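CalS10 (Micromonospora echinospora, PDB 6UK5) probably transfers a methyl group from S-adenosylmethionine to an amino pentose during calicheamicin biosynthesis. Local coordinates at residues 28-33 with 120-125; 36-41 with 69-74. One frame throughout, in Å; residues are numbered along the deposited sequence.

Interaction 1 (28-33 with 120-125); sequences AAYRGR and CLFTAV. With SAM (S-adenosylmethionine), chain D.
Tyr30 and Phe122 form a T-shaped (edge-to-face) aromatic pair at the S-adenosylmethionine pocket, to which Phe122 belongs, in this Rossmann-like methyltransferase. The phenylalanine supplies the edge: its CZ points at one face of the tyrosine ring, off-centre toward the rim, and lies 3.8 Å from Tyr30 CD1. With the ring planes at 88° and the centroids 5.2 Å apart, a parallel or offset stack is excluded. The rings link helix 20-32 to the loop that follows strand 115-120, and they alone bridge the two segments, whose backbones stay well apart: the nearest CA atoms, those of Tyr30 and Phe122, are 11.0 Å from each other. Both side chains reach across; with CG anti to the backbone N (chi1 -156°), Phe122 sends its ring toward the helix. The backbone N of Phe122 is hydrogen-bonded to Glu154, and Lys35 makes a cation-pi contact with its ring. Behind the leading CZ, the root of the same side chain lines the methionine end of the cofactor, Phe122 CB lying 3.4 Å from SAM O, with CD2 also near. The preceding residue touches the ligand through its backbone, Leu121 O lying 3.6 Å from SAM CB.

Interaction 2 (36-41 with 69-74); sequences SWHDEA and LETFAT. With SAM (S-adenosylmethionine), chain D.
Two helices of the Rossmann-like methyltransferase fold meet here, and the first turn of one of them carries a cofactor-binding residue, Trp37. Helix 37-51 packs on helix 67-73; over the short segments 37-41 and 69-73 the axes approach to 8.5 Å and cross at -49°. Ala41 lies over the face of the Phe72 ring, its CB 4.0 Å from the ring centroid and 8° off the normal, a well-centred CH-pi contact. The same methyl meets Thr71, with Ala41 CB 3.7 Å from Thr71 CB. One turn earlier, His38 presents the edge of its imidazole to the threonine, and a 3.3 Å hydrogen bond joins His38 ND1 and Thr71 OG1. In the threonine, CG2 is anti to the backbone N and OG1 beside it, which brings both branches to His38 ND1. Ser36 caps the N-terminus of the helix, its OG accepting from Asp39 N. Trp37 makes no contact with 69-74; its indole turns to the ligand and to His68, earlier on the same helix, which it meets edge-to-face, while Lys35 adds a cation-pi contact. The indole N-H is directed in the ring plane at the carboxylate oxygen, Trp37 NE1 donating to SAM O over 2.8 Å at 162°. A phenylalanine in its place would probably leave SAM O without this N-H donor and His68 with a smaller ring to pack against. Back at the helix-helix interface, the rim of the Phe72 ring also meets backbone, its CE2 lying 3.3 Å from Ala41 O.

In the fold
Interactions 1 and 2 are neighbours, with centres 12 Å apart, and the carboxylate oxygen SAM O is in contact with both, through Phe122 and Trp37. Interaction 2 is nested in the chain loop that interaction 1 closes, and helices 20-32 and 37-51 are consecutive. Direct packing joins the contacts. At the end of the indole away from the carboxylate, Tyr30 CB lies 3.6 Å from Trp37 CH2, and Phe122 CE2 is 4.2 Å from Trp37 CZ2, which groups three aromatic side chains. Arg31 NH1 also packs on the indole, 3.6 Å from Trp37 CE3. Farther along, Leu121 CD1 approaches Phe72 CE1 to 4.0 Å. The cofactor is also hydrogen-bonded to Tyr26, Glu83, Asp105 and Met106.

Interaction 1 (28-33 with 120-125)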
ATOM      1  N   ALA A  28       6.455  11.904  -1.421  1.00 62.76           N
ATOM      2  CA  ALA A  28       6.610  10.550  -1.940  1.00 62.75           C
ATOM      3  C   ALA A  28       5.435  10.129  -2.814  1.00 64.86           C
ATOM      4  O   ALA A  28       5.626   9.499  -3.861  1.00 64.76           O
ATOM      5  CB  ALA A  28       6.768   9.572  -0.773  1.00 65.58           C
ATOM      6  N   ALA A  29       4.214  10.465  -2.406  1.00 65.20           N
ATOM      7  CA  ALA A  29       3.043   9.994  -3.139  1.00 62.28           C
ATOM      8  C   ALA A  29       2.954  10.630  -4.521  1.00 61.33           C
ATOM      9  O   ALA A  29       2.837   9.929  -5.534  1.00 67.30           O
ATOM     10  CB  ALA A  29       1.775  10.285  -2.336  1.00 64.59           C
ATOM     11  N   TYR A  30       3.008  11.959  -4.584  1.00 60.05           N
ATOM     12  CA  TYR A  30       2.795  12.640  -5.856  1.00 62.27           C
ATOM     13  C   TYR A  30       3.963  12.437  -6.811  1.00 69.47           C
ATOM     14  O   TYR A  30       3.766  12.441  -8.033  1.00 67.38           O
ATOM     15  CB  TYR A  30       2.541  14.120  -5.585  1.00 60.67           C
ATOM     16  CG  TYR A  30       1.240  14.334  -4.845  1.00 62.58           C
ATOM     17  CD1 TYR A  30       0.016  14.202  -5.487  1.00 63.06           C
ATOM     18  CD2 TYR A  30       1.239  14.631  -3.488  1.00 63.21           C
ATOM     19  CE1 TYR A  30      -1.174  14.384  -4.802  1.00 63.11           C
ATOM     20  CE2 TYR A  30       0.058  14.814  -2.795  1.00 62.80           C
ATOM     21  CZ  TYR A  30      -1.147  14.688  -3.454  1.00 64.86           C
ATOM     22  OH  TYR A  30      -2.324  14.868  -2.763  1.00 59.02           O
ATOM     23  N   ARG A  31       5.179  12.261  -6.287  1.00 75.37           N
ATOM     24  CA  ARG A  31       6.305  11.919  -7.149  1.00 74.28           C
ATOM     25  C   ARG A  31       6.139  10.526  -7.745  1.00 75.86           C
ATOM     26  O   ARG A  31       6.445  10.309  -8.923  1.00 79.27           O
ATOM     27  CB  ARG A  31       7.621  12.018  -6.375  1.00 79.24           C
ATOM     28  CG  ARG A  31       8.462  13.230  -6.759  1.00 80.66           C
ATOM     29  CD  ARG A  31       9.845  13.199  -6.118  1.00 63.40           C
ATOM     30  NE  ARG A  31       9.855  13.797  -4.786  1.00 64.44           N
ATOM     31  CZ  ARG A  31      10.036  15.093  -4.544  1.00 70.98           C
ATOM     32  NH1 ARG A  31      10.220  15.949  -5.543  1.00 62.22           N
ATOM     33  NH2 ARG A  31      10.031  15.538  -3.296  1.00 67.80           N
ATOM     34  N   GLY A  32       5.645   9.573  -6.952  1.00 74.32           N
ATOM     35  CA  GLY A  32       5.434   8.230  -7.468  1.00 76.01           C
ATOM     36  C   GLY A  32       4.434   8.173  -8.604  1.00 74.40           C
ATOM     37  O   GLY A  32       4.551   7.329  -9.497  1.00 72.74           O
ATOM     38  N   ARG A  33       3.440   9.061  -8.596  1.00 71.37           N
ATOM     39  CA  ARG A  33       2.479   9.121  -9.689  1.00 68.69           C
ATOM     40  C   ARG A  33       2.980   9.945 -10.867  1.00 69.14           C
ATOM     41  O   ARG A  33       2.330   9.947 -11.918  1.00 67.44           O
ATOM     42  CB  ARG A  33       1.141   9.674  -9.192  1.00 63.07           C
ATOM     43  CG  ARG A  33       0.316   8.650  -8.425  1.00 64.34           C
ATOM     44  CD  ARG A  33      -1.034   9.204  -7.992  1.00 60.38           C
ATOM     45  NE  ARG A  33      -1.887   8.165  -7.413  1.00 54.51           N
ATOM     46  CZ  ARG A  33      -2.905   7.576  -8.039  1.00 54.54           C
ATOM     47  NH1 ARG A  33      -3.233   7.917  -9.279  1.00 54.57           N
ATOM     48  NH2 ARG A  33      -3.606   6.640  -7.415  1.00 52.36           N
ATOM     49  N   CYS A 120       1.500  30.690  -6.352  1.00 50.44           N
ATOM     50  CA  CYS A 120       0.526  29.967  -5.530  1.00 49.75           C
ATOM     51  C   CYS A 120       0.121  28.744  -6.356  1.00 45.63           C
ATOM     52  O   CYS A 120      -0.786  28.820  -7.187  1.00 46.82           O
ATOM     53  CB  CYS A 120      -0.673  30.835  -5.178  1.00 50.99           C
ATOM     54  SG  CYS A 120      -1.761  30.156  -3.892  1.00 69.47           S
ATOM     55  N   LEU A 121       0.805  27.626  -6.123  1.00 51.05           N
ATOM     56  CA  LEU A 121       0.786  26.506  -7.047  1.00 56.98           C
ATOM     57  C   LEU A 121       0.203  25.256  -6.396  1.00 58.99           C
ATOM     58  O   LEU A 121       0.080  25.156  -5.172  1.00 61.78           O
ATOM     59  CB  LEU A 121       2.204  26.204  -7.561  1.00 60.32           C
ATOM     60  CG  LEU A 121       3.028  27.427  -7.974  1.00 53.21           C
ATOM     61  CD1 LEU A 121       4.499  27.063  -8.134  1.00 55.56           C
ATOM     62  CD2 LEU A 121       2.485  28.064  -9.245  1.00 48.69           C
ATOM     63  N   PHE A 122      -0.147  24.297  -7.255  1.00 62.14           N
ATOM     64  CA  PHE A 122      -0.728  23.018  -6.845  1.00 67.55           C
ATOM     65  C   PHE A 122      -2.034  23.225  -6.077  1.00 62.81           C
ATOM     66  O   PHE A 122      -2.275  22.606  -5.039  1.00 64.45           O
ATOM     67  CB  PHE A 122       0.275  22.198  -6.023  1.00 74.20           C
ATOM     68  CG  PHE A 122       0.031  20.701  -6.047  1.00 75.57           C
ATOM     69  CD1 PHE A 122      -0.775  20.113  -7.010  1.00 76.93           C
ATOM     70  CD2 PHE A 122       0.628  19.884  -5.101  1.00 75.43           C
ATOM     71  CE1 PHE A 122      -0.983  18.751  -7.027  1.00 77.38           C
ATOM     72  CE2 PHE A 122       0.419  18.515  -5.112  1.00 75.50           C
ATOM     73  CZ  PHE A 122      -0.389  17.950  -6.077  1.00 75.76           C
ATOM     74  N   THR A 123      -2.892  24.100  -6.609  1.00 59.97           N
ATOM     75  CA  THR A 123      -4.256  24.283  -6.104  1.00 55.98           C
ATOM     76  C   THR A 123      -4.275  24.725  -4.643  1.00 52.18           C
ATOM     77  O   THR A 123      -5.196  24.387  -3.897  1.00 51.09           O
ATOM     78  CB  THR A 123      -5.092  23.007  -6.267  1.00 55.15           C
ATOM     79  OG1 THR A 123      -4.702  22.039  -5.283  1.00 58.49           O
ATOM     80  CG2 THR A 123      -4.911  22.418  -7.663  1.00 60.74           C
ATOM     81  N   ALA A 124      -3.257  25.476  -4.219  1.00 52.36           N
ATOM     82  CA  ALA A 124      -3.189  25.891  -2.822  1.00 53.11           C
ATOM     83  C   ALA A 124      -4.340  26.825  -2.465  1.00 50.09           C
ATOM     84  O   ALA A 124      -4.911  26.729  -1.372  1.00 48.53           O
ATOM     85  CB  ALA A 124      -1.844  26.562  -2.541  1.00 52.16           C
ATOM     86  N   VAL A 125      -4.702  27.729  -3.377  1.00 49.01           N
ATOM     87  CA  VAL A 125      -5.755  28.694  -3.083  1.00 49.20           C
ATOM     88  C   VAL A 125      -7.102  28.012  -2.898  1.00 50.82           C
ATOM     89  O   VAL A 125      -7.980  28.540  -2.205  1.00 51.95           O
ATOM     90  CB  VAL A 125      -5.824  29.750  -4.201  1.00 48.52           C
ATOM     91  CG1 VAL A 125      -6.523  29.181  -5.430  1.00 45.97           C
ATOM     92  CG2 VAL A 125      -6.555  30.991  -3.715  1.00 55.28           C
TER
HETATM   93  N   SAM D 302       3.286  24.682  -3.209  1.00 62.92           N
HETATM   94  CA  SAM D 302       2.934  23.512  -2.468  1.00 65.34           C
HETATM   95  C   SAM D 302       3.415  22.204  -3.169  1.00 62.85           C
HETATM   96  O   SAM D 302       3.207  22.082  -4.401  1.00 57.37           O
HETATM   97  OXT SAM D 302       3.971  21.364  -2.433  1.00 61.42           O
HETATM   98  CB  SAM D 302       1.415  23.466  -2.257  1.00 62.48           C
HETATM   99  CG  SAM D 302       1.136  22.548  -1.079  1.00 62.69           C
HETATM  100  SD  SAM D 302      -0.603  22.085  -1.237  1.00 57.16           S
HETATM  101  CE  SAM D 302      -0.636  20.589  -0.265  1.00 68.84           C
HETATM  102  C5' SAM D 302      -1.559  23.219  -0.159  1.00 60.53           C
HETATM  103  C4' SAM D 302      -0.816  23.983   0.945  1.00 59.88           C
HETATM  104  O4' SAM D 302      -1.542  25.191   1.237  1.00 64.17           O
HETATM  105  C3' SAM D 302      -0.680  23.223   2.267  1.00 61.60           C
HETATM  106  O3' SAM D 302       0.678  22.866   2.509  1.00 59.25           O
HETATM  107  C2' SAM D 302      -1.181  24.209   3.340  1.00 62.27           C
HETATM  108  O2' SAM D 302      -0.267  24.322   4.425  1.00 59.70           O
HETATM  109  C1' SAM D 302      -1.302  25.531   2.581  1.00 66.02           C
HETATM  110  N9  SAM D 302      -2.388  26.392   3.031  1.00 66.80           N
HETATM  111  C8  SAM D 302      -3.729  26.102   3.063  1.00 66.70           C
HETATM  112  N7  SAM D 302      -4.483  27.102   3.443  1.00 64.22           N
HETATM  113  C5  SAM D 302      -3.582  28.128   3.672  1.00 63.36           C
HETATM  114  C6  SAM D 302      -3.745  29.467   4.075  1.00 61.55           C
HETATM  115  N6  SAM D 302      -4.926  30.012   4.381  1.00 62.09           N
HETATM  116  N1  SAM D 302      -2.639  30.236   4.167  1.00 59.60           N
HETATM  117  C2  SAM D 302      -1.452  29.691   3.883  1.00 60.55           C
HETATM  118  N3  SAM D 302      -1.173  28.441   3.507  1.00 61.54           N
HETATM  119  C4  SAM D 302      -2.286  27.707   3.419  1.00 63.87           C

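Interaction 2 (36-41 with 69-74)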
ATOM      1  N   SER A  36       6.575  16.262 -11.031  1.00 59.39           N
ATOM      2  CA  SER A  36       7.922  16.817 -10.952  1.00 55.38           C
ATOM      3  C   SER A  36       7.787  18.279 -10.546  1.00 55.50           C
ATOM      4  O   SER A  36       7.522  19.143 -11.389  1.00 54.29           O
ATOM      5  CB  SER A  36       8.659  16.662 -12.280  1.00 61.01           C
ATOM      6  OG  SER A  36       9.758  17.550 -12.359  1.00 61.56           O
ATOM      7  N   TRP A  37       7.965  18.555  -9.252  1.00 58.44           N
ATOM      8  CA  TRP A  37       8.003  19.940  -8.799  1.00 61.11           C
ATOM      9  C   TRP A  37       9.096  20.716  -9.519  1.00 59.70           C
ATOM     10  O   TRP A  37       8.964  21.926  -9.738  1.00 57.29           O
ATOM     11  CB  TRP A  37       8.241  20.006  -7.290  1.00 60.87           C
ATOM     12  CG  TRP A  37       7.018  19.840  -6.440  1.00 56.58           C
ATOM     13  CD1 TRP A  37       6.213  20.834  -5.970  1.00 57.79           C
ATOM     14  CD2 TRP A  37       6.486  18.613  -5.919  1.00 58.70           C
ATOM     15  NE1 TRP A  37       5.202  20.303  -5.206  1.00 55.03           N
ATOM     16  CE2 TRP A  37       5.348  18.943  -5.158  1.00 57.32           C
ATOM     17  CE3 TRP A  37       6.857  17.270  -6.031  1.00 62.17           C
ATOM     18  CZ2 TRP A  37       4.577  17.979  -4.511  1.00 58.82           C
ATOM     19  CZ3 TRP A  37       6.089  16.313  -5.388  1.00 65.65           C
ATOM     20  CH2 TRP A  37       4.963  16.673  -4.638  1.00 64.13           C
ATOM     21  N   HIS A  38      10.184  20.035  -9.889  1.00 61.14           N
ATOM     22  CA  HIS A  38      11.303  20.713 -10.534  1.00 59.82           C
ATOM     23  C   HIS A  38      10.911  21.246 -11.907  1.00 57.51           C
ATOM     24  O   HIS A  38      11.159  22.415 -12.222  1.00 54.84           O
ATOM     25  CB  HIS A  38      12.492  19.763 -10.657  1.00 59.63           C
ATOM     26  CG  HIS A  38      13.537  20.239 -11.616  1.00 67.86           C
ATOM     27  ND1 HIS A  38      14.463  21.207 -11.291  1.00 72.41           N
ATOM     28  CD2 HIS A  38      13.789  19.893 -12.901  1.00 72.88           C
ATOM     29  CE1 HIS A  38      15.247  21.430 -12.331  1.00 78.43           C
ATOM     30  NE2 HIS A  38      14.859  20.645 -13.321  1.00 71.24           N
ATOM     31  N   ASP A  39      10.307  20.398 -12.742  1.00 57.18           N
ATOM     32  CA  ASP A  39       9.902  20.847 -14.070  1.00 57.51           C
ATOM     33  C   ASP A  39       8.854  21.949 -13.980  1.00 57.74           C
ATOM     34  O   ASP A  39       8.867  22.896 -14.776  1.00 55.60           O
ATOM     35  CB  ASP A  39       9.373  19.669 -14.887  1.00 58.89           C
ATOM     36  CG  ASP A  39      10.460  18.665 -15.235  1.00 70.16           C
ATOM     37  OD1 ASP A  39      11.653  19.040 -15.206  1.00 73.99           O
ATOM     38  OD2 ASP A  39      10.118  17.501 -15.542  1.00 69.58           O
ATOM     39  N   GLU A  40       7.937  21.844 -13.017  1.00 59.34           N
ATOM     40  CA  GLU A  40       6.932  22.886 -12.836  1.00 56.80           C
ATOM     41  C   GLU A  40       7.582  24.207 -12.445  1.00 56.60           C
ATOM     42  O   GLU A  40       7.334  25.245 -13.072  1.00 55.97           O
ATOM     43  CB  GLU A  40       5.912  22.445 -11.787  1.00 57.75           C
ATOM     44  CG  GLU A  40       5.034  21.287 -12.251  1.00 58.61           C
ATOM     45  CD  GLU A  40       4.158  20.732 -11.145  1.00 60.65           C
ATOM     46  OE1 GLU A  40       3.961  21.441 -10.136  1.00 66.26           O
ATOM     47  OE2 GLU A  40       3.672  19.588 -11.282  1.00 59.29           O
ATOM     48  N   ALA A  41       8.426  24.188 -11.411  1.00 56.63           N
ATOM     49  CA  ALA A  41       9.094  25.414 -10.987  1.00 60.79           C
ATOM     50  C   ALA A  41       9.928  26.000 -12.119  1.00 59.33           C
ATOM     51  O   ALA A  41       9.949  27.221 -12.320  1.00 59.93           O
ATOM     52  CB  ALA A  41       9.968  25.140  -9.763  1.00 64.16           C
ATOM     53  N   LEU A  69       9.978  25.791  -4.163  1.00 70.78           N
ATOM     54  CA  LEU A  69      10.974  26.788  -3.789  1.00 72.93           C
ATOM     55  C   LEU A  69      12.394  26.271  -3.968  1.00 70.57           C
ATOM     56  O   LEU A  69      13.300  27.049  -4.291  1.00 58.42           O
ATOM     57  CB  LEU A  69      10.762  27.214  -2.336  1.00 73.73           C
ATOM     58  CG  LEU A  69       9.662  28.240  -2.089  1.00 72.05           C
ATOM     59  CD1 LEU A  69       9.279  28.271  -0.622  1.00 64.85           C
ATOM     60  CD2 LEU A  69      10.119  29.597  -2.558  1.00 76.12           C
ATOM     61  N   GLU A  70      12.612  24.971  -3.763  1.00 70.64           N
ATOM     62  CA  GLU A  70      13.947  24.413  -3.941  1.00 71.22           C
ATOM     63  C   GLU A  70      14.507  24.729  -5.322  1.00 72.76           C
ATOM     64  O   GLU A  70      15.679  25.101  -5.455  1.00 71.00           O
ATOM     65  CB  GLU A  70      13.917  22.899  -3.722  1.00 66.90           C
ATOM     66  CG  GLU A  70      15.289  22.250  -3.811  1.00 60.37           C
ATOM     67  CD  GLU A  70      15.318  20.851  -3.235  1.00 60.95           C
ATOM     68  OE1 GLU A  70      15.003  19.899  -3.976  1.00 64.01           O
ATOM     69  OE2 GLU A  70      15.649  20.705  -2.040  1.00 65.13           O
ATOM     70  N   THR A  71      13.685  24.592  -6.363  1.00 74.84           N
ATOM     71  CA  THR A  71      14.155  24.881  -7.713  1.00 76.03           C
ATOM     72  C   THR A  71      14.103  26.373  -8.023  1.00 72.61           C
ATOM     73  O   THR A  71      14.919  26.863  -8.810  1.00 72.59           O
ATOM     74  CB  THR A  71      13.341  24.088  -8.734  1.00 76.76           C
ATOM     75  OG1 THR A  71      13.533  22.685  -8.509  1.00 75.81           O
ATOM     76  CG2 THR A  71      13.793  24.419 -10.149  1.00 74.92           C
ATOM     77  N   PHE A  72      13.153  27.107  -7.436  1.00 72.92           N
ATOM     78  CA  PHE A  72      13.117  28.551  -7.643  1.00 73.83           C
ATOM     79  C   PHE A  72      14.399  29.207  -7.144  1.00 70.61           C
ATOM     80  O   PHE A  72      14.883  30.178  -7.740  1.00 66.79           O
ATOM     81  CB  PHE A  72      11.901  29.162  -6.941  1.00 73.76           C
ATOM     82  CG  PHE A  72      10.609  29.016  -7.706  1.00 71.78           C
ATOM     83  CD1 PHE A  72       9.458  28.583  -7.070  1.00 72.07           C
ATOM     84  CD2 PHE A  72      10.543  29.331  -9.056  1.00 71.31           C
ATOM     85  CE1 PHE A  72       8.269  28.454  -7.767  1.00 63.91           C
ATOM     86  CE2 PHE A  72       9.357  29.202  -9.757  1.00 70.44           C
ATOM     87  CZ  PHE A  72       8.220  28.765  -9.111  1.00 63.48           C
ATOM     88  N   ALA A  73      14.964  28.694  -6.043  1.00 70.18           N
ATOM     89  CA  ALA A  73      16.167  29.299  -5.479  1.00 68.81           C
ATOM     90  C   ALA A  73      17.343  29.219  -6.444  1.00 68.50           C
ATOM     91  O   ALA A  73      18.173  30.134  -6.490  1.00 69.26           O
ATOM     92  CB  ALA A  73      16.526  28.622  -4.154  1.00 65.81           C
ATOM     93  N   THR A  74      17.427  28.140  -7.227  1.00 67.78           N
ATOM     94  CA  THR A  74      18.468  28.017  -8.239  1.00 70.27           C
ATOM     95  C   THR A  74      18.274  28.986  -9.399  1.00 69.38           C
ATOM     96  O   THR A  74      19.183  29.129 -10.223  1.00 73.30           O
ATOM     97  CB  THR A  74      18.512  26.591  -8.797  1.00 67.16           C
ATOM     98  OG1 THR A  74      17.468  26.424  -9.766  1.00 69.63           O
ATOM     99  CG2 THR A  74      18.333  25.563  -7.684  1.00 69.31           C
TER
HETATM  100  N   SAM D 302       3.286  24.682  -3.209  1.00 62.92           N
HETATM  101  CA  SAM D 302       2.934  23.512  -2.468  1.00 65.34           C
HETATM  102  C   SAM D 302       3.415  22.204  -3.169  1.00 62.85           C
HETATM  103  O   SAM D 302       3.207  22.082  -4.401  1.00 57.37           O
HETATM  104  OXT SAM D 302       3.971  21.364  -2.433  1.00 61.42           O
HETATM  105  CB  SAM D 302       1.415  23.466  -2.257  1.00 62.48           C
HETATM  106  CG  SAM D 302       1.136  22.548  -1.079  1.00 62.69           C
HETATM  107  SD  SAM D 302      -0.603  22.085  -1.237  1.00 57.16           S
HETATM  108  CE  SAM D 302      -0.636  20.589  -0.265  1.00 68.84           C
HETATM  109  C5' SAM D 302      -1.559  23.219  -0.159  1.00 60.53           C
HETATM  110  C4' SAM D 302      -0.816  23.983   0.945  1.00 59.88           C
HETATM  111  O4' SAM D 302      -1.542  25.191   1.237  1.00 64.17           O
HETATM  112  C3' SAM D 302      -0.680  23.223   2.267  1.00 61.60           C
HETATM  113  O3' SAM D 302       0.678  22.866   2.509  1.00 59.25           O
HETATM  114  C2' SAM D 302      -1.181  24.209   3.340  1.00 62.27           C
HETATM  115  O2' SAM D 302      -0.267  24.322   4.425  1.00 59.70           O
HETATM  116  C1' SAM D 302      -1.302  25.531   2.581  1.00 66.02           C
HETATM  117  N9  SAM D 302      -2.388  26.392   3.031  1.00 66.80           N
HETATM  118  C8  SAM D 302      -3.729  26.102   3.063  1.00 66.70           C
HETATM  119  N7  SAM D 302      -4.483  27.102   3.443  1.00 64.22           N
HETATM  120  C5  SAM D 302      -3.582  28.128   3.672  1.00 63.36           C
HETATM  121  C6  SAM D 302      -3.745  29.467   4.075  1.00 61.55           C
HETATM  122  N6  SAM D 302      -4.926  30.012   4.381  1.00 62.09           N
HETATM  123  N1  SAM D 302      -2.639  30.236   4.167  1.00 59.60           N
HETATM  124  C2  SAM D 302      -1.452  29.691   3.883  1.00 60.55           C
HETATM  125  N3  SAM D 302      -1.173  28.441   3.507  1.00 61.54           N
HETATM  126  C4  SAM D 302      -2.286  27.707   3.419  1.00 63.87           C